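Local atomic coordinates of succinate dehydrogenase subunit A (Mycolicibacterium smegmatis, PDB entry 7D6V), a protein that forms the flavoprotein subunit of succinate dehydrogenase, carrying covalently bound FAD, where succinate is probably oxidised to fumarate before electrons pass to the iron-sulfur subunit. Residues L41-M49 with I141-V149; R22-L32 with R437-R448. All coordinates share one frame; numbering follows the deposited sequence.

Interaction 1: residues L41-M49 with I141-V149. With FAD (flavin-adenine dinucleotide), chain D.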
loop_
_atom_site.group_PDB
_atom_site.type_symbol
_atom_site.label_atom_id
_atom_site.label_comp_id
_atom_site.label_asym_id
_atom_site.label_seq_id
_atom_site.Cartn_x
_atom_site.Cartn_y
_atom_site.Cartn_z
ATOM N N LEU A 41 -2.842 2.241 -12.831
ATOM C CA LEU A 41 -4.139 2.532 -12.244
ATOM C C LEU A 41 -4.060 3.791 -11.381
ATOM O O LEU A 41 -2.986 4.223 -10.958
ATOM C CB LEU A 41 -4.631 1.351 -11.406
ATOM C CG LEU A 41 -5.109 0.101 -12.150
ATOM C CD1 LEU A 41 -5.460 -1.007 -11.171
ATOM C CD2 LEU A 41 -6.292 0.413 -13.031
ATOM N N PHE A 42 -5.223 4.383 -11.130
ATOM C CA PHE A 42 -5.295 5.618 -10.360
ATOM C C PHE A 42 -4.842 5.380 -8.924
ATOM O O PHE A 42 -5.380 4.516 -8.226
ATOM C CB PHE A 42 -6.722 6.162 -10.387
ATOM C CG PHE A 42 -6.849 7.575 -9.901
ATOM C CD1 PHE A 42 -5.802 8.467 -10.033
ATOM C CD2 PHE A 42 -8.024 8.015 -9.317
ATOM C CE1 PHE A 42 -5.924 9.766 -9.587
ATOM C CE2 PHE A 42 -8.150 9.311 -8.873
ATOM C CZ PHE A 42 -7.098 10.186 -9.007
ATOM N N GLY A 43 -3.855 6.157 -8.481
ATOM C CA GLY A 43 -3.348 6.029 -7.131
ATOM C C GLY A 43 -2.285 4.977 -6.932
ATOM O O GLY A 43 -2.013 4.601 -5.789
ATOM N N LYS A 44 -1.668 4.485 -8.005
ATOM C CA LYS A 44 -0.680 3.416 -7.922
ATOM C C LYS A 44 0.661 3.829 -8.521
ATOM O O LYS A 44 1.408 2.988 -9.020
ATOM C CB LYS A 44 -1.200 2.151 -8.603
ATOM C CG LYS A 44 -2.530 1.669 -8.069
ATOM C CD LYS A 44 -2.716 0.188 -8.315
ATOM C CE LYS A 44 -4.010 -0.309 -7.711
ATOM N NZ LYS A 44 -4.169 0.144 -6.309
ATOM N N ALA A 45 0.981 5.117 -8.472
ATOM C CA ALA A 45 2.248 5.603 -8.988
ATOM C C ALA A 45 3.386 5.261 -8.028
ATOM O O ALA A 45 3.172 4.795 -6.909
ATOM C CB ALA A 45 2.186 7.108 -9.230
ATOM N N HIS A 46 4.616 5.515 -8.481
ATOM C CA HIS A 46 5.800 5.157 -7.707
ATOM C C HIS A 46 5.878 5.900 -6.379
ATOM O O HIS A 46 6.640 5.492 -5.498
ATOM C CB HIS A 46 7.054 5.429 -8.540
ATOM C CG HIS A 46 8.325 4.963 -7.902
ATOM N ND1 HIS A 46 8.817 3.687 -8.064
ATOM C CD2 HIS A 46 9.217 5.612 -7.116
ATOM C CE1 HIS A 46 9.950 3.565 -7.397
ATOM N NE2 HIS A 46 10.216 4.719 -6.812
ATOM N N THR A 47 5.102 6.973 -6.213
ATOM C CA THR A 47 5.099 7.713 -4.957
ATOM C C THR A 47 4.686 6.836 -3.778
ATOM O O THR A 47 5.115 7.082 -2.646
ATOM C CB THR A 47 4.177 8.929 -5.084
ATOM O OG1 THR A 47 4.611 9.740 -6.179
ATOM C CG2 THR A 47 4.192 9.771 -3.819
ATOM N N VAL A 48 3.881 5.798 -4.022
ATOM C CA VAL A 48 3.413 4.932 -2.942
ATOM C C VAL A 48 4.562 4.225 -2.240
ATOM O O VAL A 48 4.412 3.797 -1.091
ATOM C CB VAL A 48 2.403 3.886 -3.467
ATOM C CG1 VAL A 48 1.214 4.557 -4.108
ATOM C CG2 VAL A 48 3.067 2.910 -4.424
ATOM N N MET A 49 5.709 4.079 -2.906
ATOM C CA MET A 49 6.805 3.288 -2.362
ATOM C C MET A 49 7.656 4.049 -1.355
ATOM O O MET A 49 8.429 3.419 -0.628
ATOM C CB MET A 49 7.689 2.775 -3.499
ATOM C CG MET A 49 6.947 1.939 -4.523
ATOM S SD MET A 49 8.024 1.268 -5.799
ATOM C CE MET A 49 8.842 -0.033 -4.887
ATOM N N ILE A 141 -0.163 10.232 -1.596
ATOM C CA ILE A 141 -0.859 9.936 -2.844
ATOM C C ILE A 141 -2.334 9.635 -2.586
ATOM O O ILE A 141 -3.203 10.036 -3.369
ATOM C CB ILE A 141 -0.145 8.802 -3.605
ATOM C CG1 ILE A 141 -0.626 8.748 -5.057
ATOM C CG2 ILE A 141 -0.326 7.467 -2.914
ATOM C CD1 ILE A 141 0.281 7.962 -5.969
ATOM N N ARG A 142 -2.647 8.951 -1.478
ATOM C CA ARG A 142 -4.043 8.719 -1.121
ATOM C C ARG A 142 -4.765 10.034 -0.884
ATOM O O ARG A 142 -5.893 10.225 -1.351
ATOM C CB ARG A 142 -4.132 7.857 0.136
ATOM C CG ARG A 142 -4.150 6.373 -0.102
ATOM C CD ARG A 142 -5.382 5.888 -0.840
ATOM N NE ARG A 142 -5.152 4.520 -1.289
ATOM C CZ ARG A 142 -4.450 4.207 -2.371
ATOM N NH1 ARG A 142 -3.935 5.162 -3.125
ATOM N NH2 ARG A 142 -4.270 2.942 -2.703
ATOM N N THR A 143 -4.129 10.950 -0.151
ATOM C CA THR A 143 -4.754 12.230 0.142
ATOM C C THR A 143 -5.019 13.013 -1.135
ATOM O O THR A 143 -6.103 13.580 -1.309
ATOM C CB THR A 143 -3.867 13.029 1.093
ATOM O OG1 THR A 143 -3.459 12.187 2.176
ATOM C CG2 THR A 143 -4.616 14.202 1.656
ATOM N N LEU A 144 -4.048 13.039 -2.048
ATOM C CA LEU A 144 -4.240 13.773 -3.295
ATOM C C LEU A 144 -5.342 13.153 -4.150
ATOM O O LEU A 144 -6.181 13.873 -4.708
ATOM C CB LEU A 144 -2.926 13.838 -4.066
ATOM C CG LEU A 144 -1.843 14.700 -3.418
ATOM C CD1 LEU A 144 -0.532 14.540 -4.152
ATOM C CD2 LEU A 144 -2.261 16.155 -3.385
ATOM N N GLN A 145 -5.365 11.823 -4.256
ATOM C CA GLN A 145 -6.395 11.157 -5.050
ATOM C C GLN A 145 -7.787 11.393 -4.469
ATOM O O GLN A 145 -8.746 11.661 -5.208
ATOM C CB GLN A 145 -6.075 9.666 -5.136
ATOM C CG GLN A 145 -7.238 8.765 -5.470
ATOM C CD GLN A 145 -6.915 7.311 -5.217
ATOM O OE1 GLN A 145 -5.899 6.990 -4.607
ATOM N NE2 GLN A 145 -7.776 6.422 -5.687
ATOM N N GLN A 146 -7.916 11.320 -3.144
ATOM C CA GLN A 146 -9.209 11.563 -2.520
ATOM C C GLN A 146 -9.618 13.025 -2.626
ATOM O O GLN A 146 -10.813 13.327 -2.704
ATOM C CB GLN A 146 -9.172 11.105 -1.066
ATOM C CG GLN A 146 -9.141 9.598 -0.924
ATOM C CD GLN A 146 -8.665 9.146 0.435
ATOM O OE1 GLN A 146 -8.231 9.953 1.252
ATOM N NE2 GLN A 146 -8.738 7.848 0.682
ATOM N N LYS A 147 -8.653 13.945 -2.649
ATOM C CA LYS A 147 -8.975 15.346 -2.897
ATOM C C LYS A 147 -9.501 15.544 -4.313
ATOM O O LYS A 147 -10.433 16.326 -4.533
ATOM C CB LYS A 147 -7.745 16.213 -2.641
ATOM C CG LYS A 147 -7.933 17.681 -2.952
ATOM C CD LYS A 147 -9.009 18.296 -2.085
ATOM C CE LYS A 147 -9.141 19.778 -2.362
ATOM N NZ LYS A 147 -10.307 20.372 -1.666
ATOM N N ILE A 148 -8.919 14.839 -5.286
ATOM C CA ILE A 148 -9.447 14.875 -6.650
ATOM C C ILE A 148 -10.884 14.369 -6.678
ATOM O O ILE A 148 -11.761 14.957 -7.329
ATOM C CB ILE A 148 -8.551 14.055 -7.598
ATOM C CG1 ILE A 148 -7.127 14.604 -7.620
ATOM C CG2 ILE A 148 -9.144 14.020 -8.998
ATOM C CD1 ILE A 148 -6.955 15.805 -8.495
ATOM N N VAL A 149 -11.144 13.261 -5.983
ATOM C CA VAL A 149 -12.492 12.696 -5.967
ATOM C C VAL A 149 -13.472 13.664 -5.311
ATOM O O VAL A 149 -14.613 13.818 -5.763
ATOM C CB VAL A 149 -12.487 11.323 -5.272
ATOM C CG1 VAL A 149 -13.903 10.859 -4.998
ATOM C CG2 VAL A 149 -11.755 10.312 -6.128
HETATM P PA FAD D . 5.565 9.259 -9.783
HETATM O O1A FAD D . 4.410 9.497 -8.883
HETATM O O2A FAD D . 6.600 8.276 -9.393
HETATM O O5B FAD D . 4.972 8.756 -11.178
HETATM C C5B FAD D . 4.807 9.588 -12.311
HETATM C C4B FAD D . 3.480 9.284 -12.985
HETATM O O4B FAD D . 3.576 9.501 -14.388
HETATM C C3B FAD D . 3.017 7.855 -12.830
HETATM O O3B FAD D . 1.629 7.893 -12.537
HETATM C C2B FAD D . 3.194 7.248 -14.198
HETATM O O2B FAD D . 2.255 6.215 -14.467
HETATM C C1B FAD D . 2.956 8.433 -15.087
HETATM N N9A FAD D . 3.577 8.242 -16.407
HETATM C C8A FAD D . 4.864 8.002 -16.654
HETATM N N7A FAD D . 5.082 7.886 -17.976
HETATM C C5A FAD D . 3.909 8.050 -18.595
HETATM C C6A FAD D . 3.422 8.050 -19.982
HETATM N N6A FAD D . 4.254 7.845 -21.015
HETATM N N1A FAD D . 2.117 8.262 -20.186
HETATM C C2A FAD D . 1.264 8.476 -19.182
HETATM N N3A FAD D . 1.636 8.488 -17.904
HETATM C C4A FAD D . 2.920 8.286 -17.554
HETATM N N1 FAD D . 11.785 10.300 -1.755
HETATM C C2 FAD D . 11.767 10.810 -0.508
HETATM O O2 FAD D . 11.804 12.037 -0.373
HETATM N N3 FAD D . 11.712 10.058 0.591
HETATM C C4 FAD D . 11.676 8.733 0.531
HETATM O O4 FAD D . 11.624 8.055 1.565
HETATM C C4X FAD D . 11.695 8.084 -0.789
HETATM N N5 FAD D . 11.658 6.749 -0.920
HETATM C C5X FAD D . 11.672 6.190 -2.140
HETATM C C6 FAD D . 11.630 4.810 -2.257
HETATM C C7 FAD D . 11.648 4.224 -3.508
HETATM C C7M FAD D . 11.607 2.732 -3.649
HETATM C C8 FAD D . 11.710 5.070 -4.718
HETATM C C8M FAD D . 11.729 4.435 -6.076
HETATM C C9 FAD D . 11.748 6.447 -4.608
HETATM C C9A FAD D . 11.732 7.032 -3.359
HETATM N N10 FAD D . 11.773 8.424 -3.245
HETATM C C10 FAD D . 11.752 8.974 -1.961
HETATM C "C1'" FAD D . 11.818 9.278 -4.426
HETATM C "C2'" FAD D . 10.440 9.884 -4.665
HETATM O "O2'" FAD D . 9.424 8.942 -4.328
HETATM C "C3'" FAD D . 10.219 10.266 -6.117
HETATM O "O3'" FAD D . 11.122 11.310 -6.453
HETATM C "C4'" FAD D . 8.798 10.765 -6.329
HETATM O "O4'" FAD D . 7.876 9.734 -6.008
HETATM C "C5'" FAD D . 8.543 11.196 -7.760
HETATM O "O5'" FAD D . 7.150 11.438 -7.888
HETATM P P FAD D . 6.479 11.943 -9.242
HETATM O O1P FAD D . 5.126 12.452 -8.895
HETATM O O2P FAD D . 7.418 12.849 -9.956
HETATM O O3P FAD D . 6.331 10.620 -10.145
#
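The flavin-attachment loop of the FAD-binding domain, which carries the histidine joined covalently to the cofactor, packs here against helix 136-159 through Phe42, Gly43 and Val48. In a type II turn from Leu41 to Lys44, Phe42 CG is anti to the backbone nitrogen (chi1 -167°), which sets the ring against the extended chain of Gln145. CG of Gln145 sits over one ring face in a CH-pi contact, 3.6 Å from Phe42 CE2, with amide and ring planes 54° apart. Beside it, Gly43 passes close to the helix, and Gly43 O receives a weak but nearly straight bond from Arg142 NH1 (3.3 Å, 173°), the oxygen lying at the edge of the guanidinium, in its plane. Ile141 lies along the loop: its CG2 meets Val48 CG1 at 3.5 Å, while CD1 reaches Ala45 CB at 3.9 Å. On the cofactor side, His46 NE2 is bonded to FAD C8M, and Thr47 OG1 donates to FAD O1A at 2.7 Å while accepting a longer bond from FAD O4'. Lys44 NZ, 4.6 Å from Arg142 NH2, is held by the carbonyls of Glu147 and Cys59 of the iron-sulfur subunit. The buried loop thus joins cofactor, helix and partner subunit, and the covalent link to His46, as in related succinate dehydrogenases, would be expected to raise the flavin's redox potential.

Interaction 2: residues R22-L32 with R437-R448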
loop_
_atom_site.group_PDB
_atom_site.type_symbol
_atom_site.label_atom_id
_atom_site.label_comp_id
_atom_site.label_asym_id
_atom_site.label_seq_id
_atom_site.Cartn_x
_atom_site.Cartn_y
_atom_site.Cartn_z
ATOM N N ARG A 22 -0.976 17.226 -7.522
ATOM C CA ARG A 22 -0.972 18.586 -6.998
ATOM C C ARG A 22 -1.180 19.603 -8.114
ATOM O O ARG A 22 -1.912 20.589 -7.941
ATOM C CB ARG A 22 0.337 18.851 -6.252
ATOM C CG ARG A 22 0.294 20.046 -5.319
ATOM C CD ARG A 22 -0.941 20.008 -4.447
ATOM N NE ARG A 22 -1.131 21.246 -3.701
ATOM C CZ ARG A 22 -1.838 22.281 -4.137
ATOM N NH1 ARG A 22 -1.957 23.364 -3.387
ATOM N NH2 ARG A 22 -2.424 22.237 -5.322
ATOM N N ALA A 23 -0.559 19.370 -9.274
ATOM C CA ALA A 23 -0.764 20.251 -10.419
ATOM C C ALA A 23 -2.214 20.235 -10.880
ATOM O O ALA A 23 -2.768 21.276 -11.246
ATOM C CB ALA A 23 0.164 19.850 -11.564
ATOM N N VAL A 24 -2.837 19.056 -10.890
ATOM C CA VAL A 24 -4.238 18.954 -11.296
ATOM C C VAL A 24 -5.126 19.745 -10.346
ATOM O O VAL A 24 -6.024 20.484 -10.774
ATOM C CB VAL A 24 -4.667 17.480 -11.370
ATOM C CG1 VAL A 24 -6.156 17.378 -11.630
ATOM C CG2 VAL A 24 -3.888 16.774 -12.447
ATOM N N ILE A 25 -4.890 19.599 -9.042
ATOM C CA ILE A 25 -5.683 20.331 -8.057
ATOM C C ILE A 25 -5.524 21.833 -8.256
ATOM O O ILE A 25 -6.507 22.585 -8.256
ATOM C CB ILE A 25 -5.295 19.903 -6.630
ATOM C CG1 ILE A 25 -5.638 18.433 -6.408
ATOM C CG2 ILE A 25 -5.995 20.768 -5.603
ATOM C CD1 ILE A 25 -4.975 17.826 -5.206
ATOM N N GLU A 26 -4.287 22.291 -8.458
ATOM C CA GLU A 26 -4.053 23.722 -8.633
ATOM C C GLU A 26 -4.715 24.249 -9.902
ATOM O O GLU A 26 -5.340 25.321 -9.889
ATOM C CB GLU A 26 -2.551 24.001 -8.654
ATOM C CG GLU A 26 -2.188 25.447 -8.913
ATOM C CD GLU A 26 -2.484 26.352 -7.737
ATOM O OE1 GLU A 26 -2.830 25.837 -6.654
ATOM O OE2 GLU A 26 -2.368 27.583 -7.895
ATOM N N ALA A 27 -4.593 23.510 -11.007
ATOM C CA ALA A 27 -5.181 23.952 -12.265
ATOM C C ALA A 27 -6.699 24.002 -12.177
ATOM O O ALA A 27 -7.329 24.905 -12.739
ATOM C CB ALA A 27 -4.736 23.034 -13.402
ATOM N N ARG A 28 -7.309 23.036 -11.487
ATOM C CA ARG A 28 -8.752 23.093 -11.284
ATOM C C ARG A 28 -9.138 24.283 -10.415
ATOM O O ARG A 28 -10.167 24.923 -10.654
ATOM C CB ARG A 28 -9.259 21.794 -10.662
ATOM C CG ARG A 28 -10.771 21.632 -10.730
ATOM C CD ARG A 28 -11.422 22.030 -9.420
ATOM N NE ARG A 28 -12.828 21.648 -9.348
ATOM C CZ ARG A 28 -13.655 22.055 -8.392
ATOM N NH1 ARG A 28 -13.215 22.862 -7.437
ATOM N NH2 ARG A 28 -14.920 21.660 -8.390
ATOM N N GLU A 29 -8.331 24.589 -9.396
ATOM C CA GLU A 29 -8.634 25.737 -8.547
ATOM C C GLU A 29 -8.607 27.032 -9.347
ATOM O O GLU A 29 -9.457 27.908 -9.153
ATOM C CB GLU A 29 -7.652 25.817 -7.379
ATOM C CG GLU A 29 -7.754 24.669 -6.388
ATOM C CD GLU A 29 -9.060 24.652 -5.622
ATOM O OE1 GLU A 29 -9.624 25.738 -5.370
ATOM O OE2 GLU A 29 -9.521 23.546 -5.268
ATOM N N ARG A 30 -7.637 27.178 -10.250
ATOM C CA ARG A 30 -7.609 28.375 -11.083
ATOM C C ARG A 30 -8.723 28.390 -12.120
ATOM O O ARG A 30 -8.983 29.437 -12.719
ATOM C CB ARG A 30 -6.253 28.511 -11.770
ATOM C CG ARG A 30 -5.082 28.513 -10.810
ATOM C CD ARG A 30 -4.760 29.915 -10.311
ATOM N NE ARG A 30 -5.786 30.460 -9.421
ATOM C CZ ARG A 30 -6.045 30.011 -8.195
ATOM N NH1 ARG A 30 -5.357 28.997 -7.688
ATOM N NH2 ARG A 30 -6.997 30.578 -7.472
ATOM N N GLY A 31 -9.358 27.253 -12.370
ATOM C CA GLY A 31 -10.522 27.187 -13.227
ATOM C C GLY A 31 -10.125 26.759 -14.620
ATOM O O GLY A 31 -9.784 27.594 -15.459
ATOM N N LEU A 32 -10.230 25.464 -14.890
ATOM C CA LEU A 32 -9.673 24.855 -16.088
ATOM C C LEU A 32 -10.268 23.469 -16.232
ATOM O O LEU A 32 -10.636 22.835 -15.241
ATOM C CB LEU A 32 -8.143 24.751 -16.023
ATOM C CG LEU A 32 -7.238 25.947 -16.311
ATOM C CD1 LEU A 32 -5.791 25.501 -16.375
ATOM C CD2 LEU A 32 -7.635 26.614 -17.601
ATOM N N ARG A 437 2.283 22.385 -7.594
ATOM C CA ARG A 437 1.453 23.580 -7.513
ATOM C C ARG A 437 1.979 24.680 -8.427
ATOM O O ARG A 437 1.201 25.331 -9.140
ATOM C CB ARG A 437 1.374 24.073 -6.072
ATOM C CG ARG A 437 0.449 25.252 -5.901
ATOM C CD ARG A 437 0.445 25.760 -4.484
ATOM N NE ARG A 437 -0.026 27.136 -4.418
ATOM C CZ ARG A 437 0.732 28.196 -4.673
ATOM N NH1 ARG A 437 0.216 29.413 -4.589
ATOM N NH2 ARG A 437 2.002 28.041 -5.014
ATOM N N ARG A 438 3.300 24.897 -8.431
ATOM C CA ARG A 438 3.859 25.916 -9.318
ATOM C C ARG A 438 3.584 25.594 -10.784
ATOM O O ARG A 438 3.270 26.492 -11.571
ATOM C CB ARG A 438 5.362 26.077 -9.086
ATOM C CG ARG A 438 5.765 26.423 -7.667
ATOM C CD ARG A 438 5.293 27.796 -7.248
ATOM N NE ARG A 438 6.059 28.871 -7.866
ATOM C CZ ARG A 438 6.404 29.992 -7.244
ATOM N NH1 ARG A 438 6.063 30.184 -5.979
ATOM N NH2 ARG A 438 7.095 30.922 -7.884
ATOM N N ALA A 439 3.695 24.320 -11.171
ATOM C CA ALA A 439 3.471 23.932 -12.559
ATOM C C ALA A 439 2.017 24.118 -12.965
ATOM O O ALA A 439 1.734 24.613 -14.062
ATOM C CB ALA A 439 3.901 22.482 -12.772
ATOM N N GLY A 440 1.082 23.721 -12.101
ATOM C CA GLY A 440 -0.322 23.954 -12.399
ATOM C C GLY A 440 -0.643 25.427 -12.549
ATOM O O GLY A 440 -1.361 25.828 -13.470
ATOM N N LEU A 441 -0.092 26.259 -11.663
ATOM C CA LEU A 441 -0.366 27.689 -11.741
ATOM C C LEU A 441 0.259 28.302 -12.991
ATOM O O LEU A 441 -0.340 29.181 -13.624
ATOM C CB LEU A 441 0.134 28.376 -10.470
ATOM C CG LEU A 441 -0.186 29.850 -10.212
ATOM C CD1 LEU A 441 -0.188 30.095 -8.716
ATOM C CD2 LEU A 441 0.803 30.783 -10.889
ATOM N N GLY A 442 1.456 27.849 -13.366
ATOM C CA GLY A 442 2.077 28.353 -14.580
ATOM C C GLY A 442 1.314 27.959 -15.828
ATOM O O GLY A 442 1.170 28.758 -16.757
ATOM N N ALA A 443 0.808 26.724 -15.863
ATOM C CA ALA A 443 -0.033 26.303 -16.976
ATOM C C ALA A 443 -1.303 27.141 -17.057
ATOM O O ALA A 443 -1.721 27.543 -18.149
ATOM C CB ALA A 443 -0.374 24.821 -16.844
ATOM N N ALA A 444 -1.931 27.413 -15.909
ATOM C CA ALA A 444 -3.135 28.240 -15.912
ATOM C C ALA A 444 -2.843 29.649 -16.417
ATOM O O ALA A 444 -3.615 30.208 -17.208
ATOM C CB ALA A 444 -3.743 28.284 -14.512
ATOM N N ASP A 445 -1.731 30.240 -15.973
ATOM C CA ASP A 445 -1.354 31.566 -16.452
ATOM C C ASP A 445 -1.107 31.563 -17.954
ATOM O O ASP A 445 -1.541 32.479 -18.665
ATOM C CB ASP A 445 -0.111 32.059 -15.716
ATOM C CG ASP A 445 -0.398 32.456 -14.287
ATOM O OD1 ASP A 445 -1.584 32.490 -13.898
ATOM O OD2 ASP A 445 0.568 32.737 -13.551
ATOM N N TYR A 446 -0.406 30.544 -18.455
ATOM C CA TYR A 446 -0.124 30.469 -19.883
ATOM C C TYR A 446 -1.408 30.343 -20.691
ATOM O O TYR A 446 -1.558 30.987 -21.735
ATOM C CB TYR A 446 0.816 29.297 -20.165
ATOM C CG TYR A 446 1.060 29.026 -21.631
ATOM C CD1 TYR A 446 0.374 28.020 -22.295
ATOM C CD2 TYR A 446 1.981 29.772 -22.348
ATOM C CE1 TYR A 446 0.596 27.772 -23.632
ATOM C CE2 TYR A 446 2.209 29.530 -23.684
ATOM C CZ TYR A 446 1.515 28.529 -24.320
ATOM O OH TYR A 446 1.745 28.290 -25.652
ATOM N N VAL A 447 -2.348 29.522 -20.220
ATOM C CA VAL A 447 -3.590 29.318 -20.961
ATOM C C VAL A 447 -4.441 30.583 -20.952
ATOM O O VAL A 447 -5.050 30.941 -21.968
ATOM C CB VAL A 447 -4.352 28.107 -20.396
ATOM C CG1 VAL A 447 -5.750 28.037 -20.975
ATOM C CG2 VAL A 447 -3.592 26.832 -20.700
ATOM N N ARG A 448 -4.495 31.288 -19.819
ATOM C CA ARG A 448 -5.240 32.545 -19.780
ATOM C C ARG A 448 -4.582 33.646 -20.603
ATOM O O ARG A 448 -5.283 34.526 -21.114
ATOM C CB ARG A 448 -5.440 33.000 -18.338
ATOM C CG ARG A 448 -6.304 32.062 -17.528
ATOM C CD ARG A 448 -7.731 32.166 -18.056
ATOM N NE ARG A 448 -8.705 31.393 -17.293
ATOM C CZ ARG A 448 -9.046 30.140 -17.568
ATOM N NH1 ARG A 448 -9.942 29.516 -16.816
ATOM N NH2 ARG A 448 -8.521 29.527 -18.618
#
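Glu26 and Arg437 cross between two helices: the axes of segments 22-30 and 437-448, parts of helices 18-30 and 427-448, cross at -38° and approach to 7.2 Å. The first helix begins within what is probably the GxGxxG motif of the Rossmann-type FAD-binding fold. The helices come close at Gly440, whose CA lies 3.8 Å from Ala23 O, the lack of a side chain allowing the backbones to approach. Around this point the charged side chains form a network. Arg437 runs out extended from CG to NE, and the bend of Glu26 at chi2 (72°) lays its carboxylate over the aliphatic part of that chain, with Glu26 OE1 3.4 Å from Arg437 CG. The planes of carboxylate and guanidinium are 59° apart, and OE1 stands well out of the guanidinium plane, so the long salt bridge to Arg437 NE rests on charge alone. Arg22 lies alongside Arg437, pointing the same way, with Arg437 CG over one face of its guanidinium; Arg22 NH1 forms a salt bridge with Glu100, which probably eases the proximity of the two arginines. The other oxygen, Glu26 OE2, takes a weak bond from Arg30 NH1 at 3.3 Å and rests beside Leu441. Toward the C-terminal ends, and past helix 18-30 at Leu32, the contact turns apolar: Arg30 CB touches Ala444 CB at 3.7 Å, and Leu32 CD1 approaches that same methyl at 3.9 Å while its CD2 faces Val447 CG1.

Overall arrangement
The two contacts lie about 19 Å apart, centre to centre, and meet directly where helix 136-159 packs on helix 18-30: Ile148 of interaction 1 sits against Val24 and Ile25 of interaction 2, and Leu144 against Ile25. Helix 18-30 is therefore sandwiched between helix 136-159 and helix 427-448, while Val24 and Ala27 also lie on strand 34-37 of the parallel sheet. Along the chain, interaction 1 is nested within the loop closed by interaction 2, which brings together residues more than 400 positions apart. Layered in this way, the helices connect the cofactor-bearing loop and the iron-sulfur subunit interface to helix 427-448, whose contact with helix 18-30 is only partly buried.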